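Local coordinates for protein acyl-ACP thioesterase (Bacteroides thetaiotaomicron, PDB 2ESS) that probably hydrolyses the thioester of fatty acyl-acyl carrier protein, releasing free fatty acid in lipid biosynthesis, and binds calcium, at residues Leu26-Leu31 with Leu65-Asp70; Arg200-Ala205 with Cys241-Ile246. All blocks are in the same frame, centred on the assembly; numbering follows the deposited sequence.

How the contacts relate
Contact 1 and contact 2 meet on one antiparallel sheet in which strands 58-69 and 199-206 are neighbours. All four touching residues of contact 1 are buried; contact 2 is mostly so, but R200, R242, K244 and I246 are partly exposed. Contact 1 lays the start of helix 28-45 on strand 58-69 through apolar side chains alone, whereas contact 2 joins strands 199-206 and 238-247 edge to edge by a backbone ladder. The two touch directly: L65 O lies 2.8 Å from M204 N, a probable hydrogen bond, E68 OE2 forms a salt bridge with R201 NH1, and M28 packs on F202. Contact 1 lies in the N-terminal hotdog domain, contact 2 in the C-terminal one.

Contact 1: Leu26-Leu31 with Leu65-Asp70; sequences LTMGVL and LAIELD
M28, in the first turn of helix 28-45, comes closest by backbone to I67 of strand 58-69, yet their CA atoms are still 8.8 Å apart, a separation filled by side chains with no hydrogen bond across it. T27 is the N-cap: its OG1 accepts from V30 N at 3.2 Å, a job suited to a short hydroxyl side chain. L31 points at the strand from its CB on, while M28, deposited as selenomethionine, reaches it by its bent tip; I67 and L69, two apart in the strand, face the helix. M28 CG stands anti to the backbone N (chi1 -166°), and bends further out bring SE to 3.8 Å from I67 CD1 while CE meets L69 CD1 at 3.9 Å. M28 thus slides past I67 but reaches L69 tip to tip. L31 does likewise with a single methyl: CD2 lies 3.8 Å from I67 CG2 and 4.0 Å from L69 CD2. Branched I67 offers two methyls, and flexible, unbranched M28 can follow the relief of both strand residues. M28 also packs on I182 and L186 of helix 178-186, and the backbone of I67 bonds to that of F202 in the adjoining strand. The start of a long helix packed on a strand of the antiparallel sheet that wraps it fits the hotdog fold, here the N-terminal domain.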
ATOM      1  N   LEU A  26     -10.894  -5.937   1.048  1.00 33.49           N
ATOM      2  CA  LEU A  26      -9.438  -5.932   0.921  1.00 32.46           C
ATOM      3  C   LEU A  26      -9.063  -6.116  -0.545  1.00 32.76           C
ATOM      4  O   LEU A  26      -9.672  -6.932  -1.270  1.00 32.42           O
ATOM      5  CB  LEU A  26      -8.858  -7.073   1.759  1.00 33.68           C
ATOM      6  CG  LEU A  26      -7.366  -7.041   2.166  1.00 35.13           C
ATOM      7  CD1 LEU A  26      -7.177  -5.977   3.237  1.00 36.86           C
ATOM      8  CD2 LEU A  26      -6.914  -8.428   2.697  1.00 34.00           C
ATOM      9  N   THR A  27      -8.093  -5.346  -1.016  1.00 32.51           N
ATOM     10  CA  THR A  27      -7.759  -5.421  -2.414  1.00 33.08           C
ATOM     11  C   THR A  27      -6.831  -6.645  -2.601  1.00 35.22           C
ATOM     12  O   THR A  27      -6.130  -7.060  -1.669  1.00 33.98           O
ATOM     13  CB  THR A  27      -7.061  -4.135  -2.937  1.00 33.25           C
ATOM     14  OG1 THR A  27      -5.800  -3.983  -2.278  1.00 32.53           O
ATOM     15  CG2 THR A  27      -7.937  -2.862  -2.700  1.00 34.14           C
HETATM   16  N   MSE A  28      -6.797  -7.159  -3.822  1.00 34.74           N
HETATM   17  CA  MSE A  28      -5.923  -8.273  -4.180  1.00 35.79           C
HETATM   18  C   MSE A  28      -4.457  -7.950  -3.977  1.00 35.28           C
HETATM   19  O   MSE A  28      -3.682  -8.835  -3.546  1.00 35.63           O
HETATM   20  CB  MSE A  28      -6.112  -8.688  -5.647  1.00 33.84           C
HETATM   21  CG  MSE A  28      -5.496 -10.049  -6.011  1.00 35.67           C
HETATM   22 SE   MSE A  28      -6.415 -11.517  -5.041  0.75 40.78          SE
HETATM   23  CE  MSE A  28      -8.196 -11.181  -5.625  1.00 36.64           C
ATOM     24  N   GLY A  29      -4.065  -6.735  -4.366  1.00 34.70           N
ATOM     25  CA  GLY A  29      -2.706  -6.244  -4.217  1.00 35.03           C
ATOM     26  C   GLY A  29      -2.286  -6.266  -2.753  1.00 36.46           C
ATOM     27  O   GLY A  29      -1.203  -6.749  -2.423  1.00 33.67           O
ATOM     28  N   VAL A  30      -3.164  -5.799  -1.870  1.00 35.09           N
ATOM     29  CA  VAL A  30      -2.845  -5.774  -0.421  1.00 34.33           C
ATOM     30  C   VAL A  30      -2.785  -7.166   0.148  1.00 31.59           C
ATOM     31  O   VAL A  30      -1.908  -7.442   0.982  1.00 32.77           O
ATOM     32  CB  VAL A  30      -3.841  -4.889   0.384  1.00 36.23           C
ATOM     33  CG1 VAL A  30      -3.667  -5.108   1.887  1.00 38.96           C
ATOM     34  CG2 VAL A  30      -3.627  -3.421  -0.008  1.00 33.76           C
ATOM     35  N   LEU A  31      -3.685  -8.043  -0.292  1.00 32.85           N
ATOM     36  CA  LEU A  31      -3.644  -9.452   0.129  1.00 35.77           C
ATOM     37  C   LEU A  31      -2.337 -10.110  -0.300  1.00 34.77           C
ATOM     38  O   LEU A  31      -1.712 -10.773   0.498  1.00 31.41           O
ATOM     39  CB  LEU A  31      -4.796 -10.265  -0.427  1.00 35.05           C
ATOM     40  CG  LEU A  31      -4.839 -11.746  -0.044  1.00 39.04           C
ATOM     41  CD1 LEU A  31      -4.811 -11.971   1.490  1.00 34.89           C
ATOM     42  CD2 LEU A  31      -6.070 -12.392  -0.687  1.00 35.16           C
ATOM     43  N   LEU A  65       2.254 -17.278  -8.321  1.00 32.76           N
ATOM     44  CA  LEU A  65       1.338 -17.042  -7.193  1.00 35.27           C
ATOM     45  C   LEU A  65      -0.089 -17.306  -7.658  1.00 37.06           C
ATOM     46  O   LEU A  65      -0.494 -16.742  -8.681  1.00 39.26           O
ATOM     47  CB  LEU A  65       1.474 -15.608  -6.704  1.00 36.12           C
ATOM     48  CG  LEU A  65       0.612 -15.142  -5.540  1.00 40.12           C
ATOM     49  CD1 LEU A  65       0.860 -15.995  -4.238  1.00 37.05           C
ATOM     50  CD2 LEU A  65       0.821 -13.677  -5.312  1.00 40.26           C
ATOM     51  N   ALA A  66      -0.838 -18.179  -6.955  1.00 35.10           N
ATOM     52  CA  ALA A  66      -2.290 -18.351  -7.218  1.00 34.04           C
ATOM     53  C   ALA A  66      -3.006 -18.149  -5.893  1.00 36.09           C
ATOM     54  O   ALA A  66      -2.588 -18.699  -4.878  1.00 33.91           O
ATOM     55  CB  ALA A  66      -2.637 -19.720  -7.804  1.00 35.63           C
ATOM     56  N   ILE A  67      -4.066 -17.349  -5.951  1.00 33.10           N
ATOM     57  CA  ILE A  67      -4.949 -16.995  -4.832  1.00 35.81           C
ATOM     58  C   ILE A  67      -6.378 -17.395  -5.215  1.00 33.92           C
ATOM     59  O   ILE A  67      -6.863 -17.090  -6.312  1.00 30.94           O
ATOM     60  CB  ILE A  67      -4.906 -15.483  -4.516  1.00 39.49           C
ATOM     61  CG1 ILE A  67      -3.475 -15.013  -4.232  1.00 39.33           C
ATOM     62  CG2 ILE A  67      -5.823 -15.097  -3.292  1.00 31.86           C
ATOM     63  CD1 ILE A  67      -3.312 -13.463  -4.234  1.00 38.22           C
ATOM     64  N   GLU A  68      -7.041 -18.139  -4.351  1.00 32.81           N
ATOM     65  CA  GLU A  68      -8.442 -18.513  -4.604  1.00 36.10           C
ATOM     66  C   GLU A  68      -9.265 -18.218  -3.356  1.00 36.70           C
ATOM     67  O   GLU A  68      -8.896 -18.644  -2.253  1.00 36.55           O
ATOM     68  CB  GLU A  68      -8.559 -19.985  -4.998  1.00 37.85           C
ATOM     69  CG  GLU A  68      -9.892 -20.365  -5.632  1.00 40.26           C
ATOM     70  CD  GLU A  68      -9.890 -21.779  -6.237  1.00 43.84           C
ATOM     71  OE1 GLU A  68     -10.966 -22.408  -6.175  1.00 51.29           O
ATOM     72  OE2 GLU A  68      -8.835 -22.250  -6.758  1.00 46.86           O
ATOM     73  N   LEU A  69     -10.360 -17.477  -3.543  1.00 35.28           N
ATOM     74  CA  LEU A  69     -11.136 -16.898  -2.428  1.00 36.79           C
ATOM     75  C   LEU A  69     -12.611 -17.173  -2.551  1.00 36.36           C
ATOM     76  O   LEU A  69     -13.149 -17.091  -3.641  1.00 33.65           O
ATOM     77  CB  LEU A  69     -10.949 -15.377  -2.383  1.00 39.63           C
ATOM     78  CG  LEU A  69      -9.532 -14.825  -2.202  1.00 43.54           C
ATOM     79  CD1 LEU A  69      -9.512 -13.380  -2.629  1.00 44.15           C
ATOM     80  CD2 LEU A  69      -9.051 -15.005  -0.773  1.00 44.63           C
ATOM     81  N   ASP A  70     -13.256 -17.488  -1.420  1.00 37.90           N
ATOM     82  CA  ASP A  70     -14.719 -17.462  -1.306  1.00 40.41           C
ATOM     83  C   ASP A  70     -15.211 -16.049  -0.975  1.00 39.19           C
ATOM     84  O   ASP A  70     -16.293 -15.640  -1.379  1.00 40.99           O
ATOM     85  CB  ASP A  70     -15.184 -18.370  -0.171  1.00 42.36           C
ATOM     86  CG  ASP A  70     -15.050 -19.848  -0.509  1.00 55.26           C
ATOM     87  OD1 ASP A  70     -14.997 -20.202  -1.717  1.00 57.11           O
ATOM     88  OD2 ASP A  70     -15.007 -20.658   0.445  1.00 71.49           O
TER

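Contact 2: Arg200-Ala205 with Cys241-Ile246; sequences RRFEMA and CRSKVI
E203 and K244 face each other as a hydrogen-bonded pair of two antiparallel strands, 200-205 and 241-246, their side chains side by side and pointing the same way. E203 can be followed outward: CB lies 4.1 Å from K244 CB, CG stands anti to the carbonyl carbon (chi1 -51°), and the extended chain carries CD to 3.9 Å from K244 CD. One carboxylate oxygen, OE2, takes all three bonds, while OE1 lies alongside the end of K244. OE2 takes NE of R201 at 2.8 Å on its anti side, and NH2 from above the carboxylate plane, so R201 grips one oxygen side-on with two nitrogens. A water donates to the same OE2 and accepts from K244 NZ, bridging charges whose direct approach, OE1 to NZ, is 4.3 Å and too long for a salt bridge. Glutamate between two cationic chains suits this buried spot, and R201 has second partners in E68 and E147 O. F202, M204, S243 and V245 lie on the other face, where F202 and M204 pack on helix 178-186. V245 CG2 sits at the edge of the F202 ring, 3.9 Å from CD1, and CE of M204, a selenomethionine, touches C241 SG. S243 is polar here but satisfied: its OG, anti to the backbone N (chi1 177°), donates to E203 O at 2.9 Å, an oxygen that also accepts from K244 N. At the far end R200 N and R201 N both bond to I246 O, a classic beta bulge. With a mainly charged face and a mainly apolar, helix-covered one, the pair lies mid-sheet, where the C-terminal hotdog domain, through strand 199-206, joins strand 58-69 of the N-terminal one.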
ATOM      1  N   ARG A 200     -12.696 -14.587  -8.009  1.00 30.18           N
ATOM      2  CA  ARG A 200     -12.586 -15.824  -7.243  1.00 33.89           C
ATOM      3  C   ARG A 200     -11.240 -16.506  -7.366  1.00 34.76           C
ATOM      4  O   ARG A 200     -10.806 -17.181  -6.433  1.00 36.26           O
ATOM      5  CB  ARG A 200     -13.727 -16.775  -7.552  1.00 37.00           C
ATOM      6  CG  ARG A 200     -13.588 -17.718  -8.704  1.00 50.48           C
ATOM      7  CD  ARG A 200     -14.424 -18.986  -8.419  1.00 66.67           C
ATOM      8  NE  ARG A 200     -13.846 -19.761  -7.305  1.00 74.37           N
ATOM      9  CZ  ARG A 200     -14.239 -19.738  -6.024  1.00 78.95           C
ATOM     10  NH1 ARG A 200     -15.266 -18.992  -5.601  1.00 79.01           N
ATOM     11  NH2 ARG A 200     -13.593 -20.494  -5.139  1.00 81.90           N
ATOM     12  N   ARG A 201     -10.576 -16.328  -8.503  1.00 33.78           N
ATOM     13  CA  ARG A 201      -9.215 -16.846  -8.652  1.00 32.68           C
ATOM     14  C   ARG A 201      -8.355 -15.865  -9.396  1.00 33.07           C
ATOM     15  O   ARG A 201      -8.791 -15.267 -10.372  1.00 34.26           O
ATOM     16  CB  ARG A 201      -9.207 -18.193  -9.359  1.00 35.30           C
ATOM     17  CG  ARG A 201      -7.777 -18.800  -9.390  1.00 34.34           C
ATOM     18  CD  ARG A 201      -7.798 -20.206  -9.599  1.00 38.31           C
ATOM     19  NE  ARG A 201      -6.447 -20.693  -9.875  1.00 42.19           N
ATOM     20  CZ  ARG A 201      -5.758 -21.553  -9.135  1.00 39.27           C
ATOM     21  NH1 ARG A 201      -6.251 -22.029  -7.977  1.00 36.41           N
ATOM     22  NH2 ARG A 201      -4.550 -21.931  -9.570  1.00 36.77           N
ATOM     23  N   PHE A 202      -7.122 -15.706  -8.919  1.00 31.12           N
ATOM     24  CA  PHE A 202      -6.179 -14.768  -9.459  1.00 31.98           C
ATOM     25  C   PHE A 202      -4.789 -15.405  -9.468  1.00 32.50           C
ATOM     26  O   PHE A 202      -4.310 -15.913  -8.443  1.00 33.37           O
ATOM     27  CB  PHE A 202      -6.204 -13.471  -8.648  1.00 36.40           C
ATOM     28  CG  PHE A 202      -5.224 -12.447  -9.136  1.00 35.77           C
ATOM     29  CD1 PHE A 202      -5.497 -11.693 -10.260  1.00 39.12           C
ATOM     30  CD2 PHE A 202      -4.015 -12.270  -8.478  1.00 39.37           C
ATOM     31  CE1 PHE A 202      -4.579 -10.782 -10.730  1.00 34.91           C
ATOM     32  CE2 PHE A 202      -3.124 -11.380  -8.930  1.00 41.00           C
ATOM     33  CZ  PHE A 202      -3.407 -10.620 -10.061  1.00 37.26           C
ATOM     34  N   GLU A 203      -4.149 -15.401 -10.631  1.00 32.95           N
ATOM     35  CA  GLU A 203      -2.809 -15.953 -10.754  1.00 34.89           C
ATOM     36  C   GLU A 203      -1.834 -14.972 -11.387  1.00 31.88           C
ATOM     37  O   GLU A 203      -2.205 -14.197 -12.227  1.00 31.05           O
ATOM     38  CB  GLU A 203      -2.834 -17.211 -11.598  1.00 32.94           C
ATOM     39  CG  GLU A 203      -3.845 -18.245 -11.210  1.00 35.01           C
ATOM     40  CD  GLU A 203      -3.900 -19.429 -12.174  1.00 43.02           C
ATOM     41  OE1 GLU A 203      -3.005 -19.572 -13.035  1.00 48.09           O
ATOM     42  OE2 GLU A 203      -4.880 -20.201 -12.083  1.00 48.78           O
HETATM   43  N   MSE A 204      -0.605 -14.997 -10.921  1.00 28.78           N
HETATM   44  CA  MSE A 204       0.498 -14.195 -11.441  1.00 31.85           C
HETATM   45  C   MSE A 204       1.615 -15.159 -11.794  1.00 33.02           C
HETATM   46  O   MSE A 204       1.881 -16.141 -11.045  1.00 33.16           O
HETATM   47  CB  MSE A 204       1.041 -13.275 -10.372  1.00 34.14           C
HETATM   48  CG  MSE A 204       0.090 -12.171  -9.987  1.00 38.27           C
HETATM   49 SE   MSE A 204      -0.164 -10.948 -11.573  0.75 39.87          SE
HETATM   50  CE  MSE A 204       1.687 -10.508 -12.195  1.00 38.67           C
ATOM     51  N   ALA A 205       2.251 -14.884 -12.932  1.00 32.71           N
ATOM     52  CA  ALA A 205       3.522 -15.520 -13.312  1.00 32.65           C
ATOM     53  C   ALA A 205       4.541 -14.421 -13.561  1.00 33.07           C
ATOM     54  O   ALA A 205       4.321 -13.539 -14.379  1.00 33.20           O
ATOM     55  CB  ALA A 205       3.351 -16.370 -14.573  1.00 32.27           C
ATOM     56  N   CYS A 241       5.377 -10.285 -17.202  1.00 33.07           N
ATOM     57  CA  CYS A 241       4.528 -11.167 -16.402  1.00 32.30           C
ATOM     58  C   CYS A 241       3.290 -11.557 -17.158  1.00 30.67           C
ATOM     59  O   CYS A 241       2.963 -10.951 -18.168  1.00 30.14           O
ATOM     60  CB  CYS A 241       4.196 -10.556 -15.057  1.00 38.76           C
ATOM     61  SG  CYS A 241       3.312  -9.055 -15.093  1.00 45.37           S
ATOM     62  N   ARG A 242       2.620 -12.592 -16.654  1.00 32.29           N
ATOM     63  CA  ARG A 242       1.337 -13.051 -17.141  1.00 31.57           C
ATOM     64  C   ARG A 242       0.451 -13.247 -15.925  1.00 33.00           C
ATOM     65  O   ARG A 242       0.955 -13.436 -14.782  1.00 29.85           O
ATOM     66  CB  ARG A 242       1.464 -14.355 -17.956  1.00 31.13           C
ATOM     67  CG  ARG A 242       2.150 -14.144 -19.288  1.00 38.00           C
ATOM     68  CD  ARG A 242       2.229 -15.395 -20.172  1.00 36.96           C
ATOM     69  NE  ARG A 242       3.379 -16.126 -19.742  1.00 54.10           N
ATOM     70  CZ  ARG A 242       4.549 -16.161 -20.360  1.00 46.02           C
ATOM     71  NH1 ARG A 242       4.769 -15.552 -21.521  1.00 52.44           N
ATOM     72  NH2 ARG A 242       5.506 -16.853 -19.784  1.00 46.72           N
ATOM     73  N   SER A 243      -0.858 -13.198 -16.182  1.00 29.52           N
ATOM     74  CA  SER A 243      -1.862 -13.269 -15.154  1.00 32.24           C
ATOM     75  C   SER A 243      -3.113 -13.936 -15.674  1.00 32.90           C
ATOM     76  O   SER A 243      -3.420 -13.903 -16.872  1.00 31.91           O
ATOM     77  CB  SER A 243      -2.167 -11.858 -14.624  1.00 34.03           C
ATOM     78  OG  SER A 243      -3.193 -11.862 -13.649  1.00 37.90           O
ATOM     79  N   LYS A 244      -3.807 -14.589 -14.753  1.00 32.03           N
ATOM     80  CA  LYS A 244      -5.113 -15.132 -15.005  1.00 33.32           C
ATOM     81  C   LYS A 244      -6.060 -14.609 -13.917  1.00 34.15           C
ATOM     82  O   LYS A 244      -5.736 -14.605 -12.726  1.00 33.03           O
ATOM     83  CB  LYS A 244      -5.039 -16.639 -15.029  1.00 37.37           C
ATOM     84  CG  LYS A 244      -6.304 -17.332 -15.440  1.00 41.54           C
ATOM     85  CD  LYS A 244      -6.167 -18.848 -15.320  1.00 52.24           C
ATOM     86  CE  LYS A 244      -5.118 -19.391 -16.259  1.00 54.79           C
ATOM     87  NZ  LYS A 244      -5.244 -20.854 -16.442  1.00 62.17           N
ATOM     88  N   VAL A 245      -7.211 -14.123 -14.356  1.00 34.49           N
ATOM     89  CA  VAL A 245      -8.215 -13.508 -13.478  1.00 33.37           C
ATOM     90  C   VAL A 245      -9.520 -14.198 -13.788  1.00 33.43           C
ATOM     91  O   VAL A 245      -9.981 -14.208 -14.949  1.00 33.91           O
ATOM     92  CB  VAL A 245      -8.347 -11.999 -13.710  1.00 34.67           C
ATOM     93  CG1 VAL A 245      -9.107 -11.368 -12.565  1.00 36.86           C
ATOM     94  CG2 VAL A 245      -7.005 -11.307 -13.835  1.00 37.68           C
ATOM     95  N   ILE A 246     -10.088 -14.844 -12.779  1.00 32.94           N
ATOM     96  CA  ILE A 246     -11.408 -15.463 -12.913  1.00 35.01           C
ATOM     97  C   ILE A 246     -12.399 -14.742 -11.983  1.00 34.42           C
ATOM     98  O   ILE A 246     -12.213 -14.692 -10.767  1.00 31.67           O
ATOM     99  CB  ILE A 246     -11.354 -16.991 -12.650  1.00 35.52           C
ATOM    100  CG1 ILE A 246     -10.387 -17.655 -13.677  1.00 39.11           C
ATOM    101  CG2 ILE A 246     -12.746 -17.608 -12.765  1.00 35.12           C
ATOM    102  CD1 ILE A 246     -10.140 -19.101 -13.456  1.00 37.05           C
TER
HETATM  103  O   HOH W   1      -6.699 -21.541 -13.804  1.00 53.44           O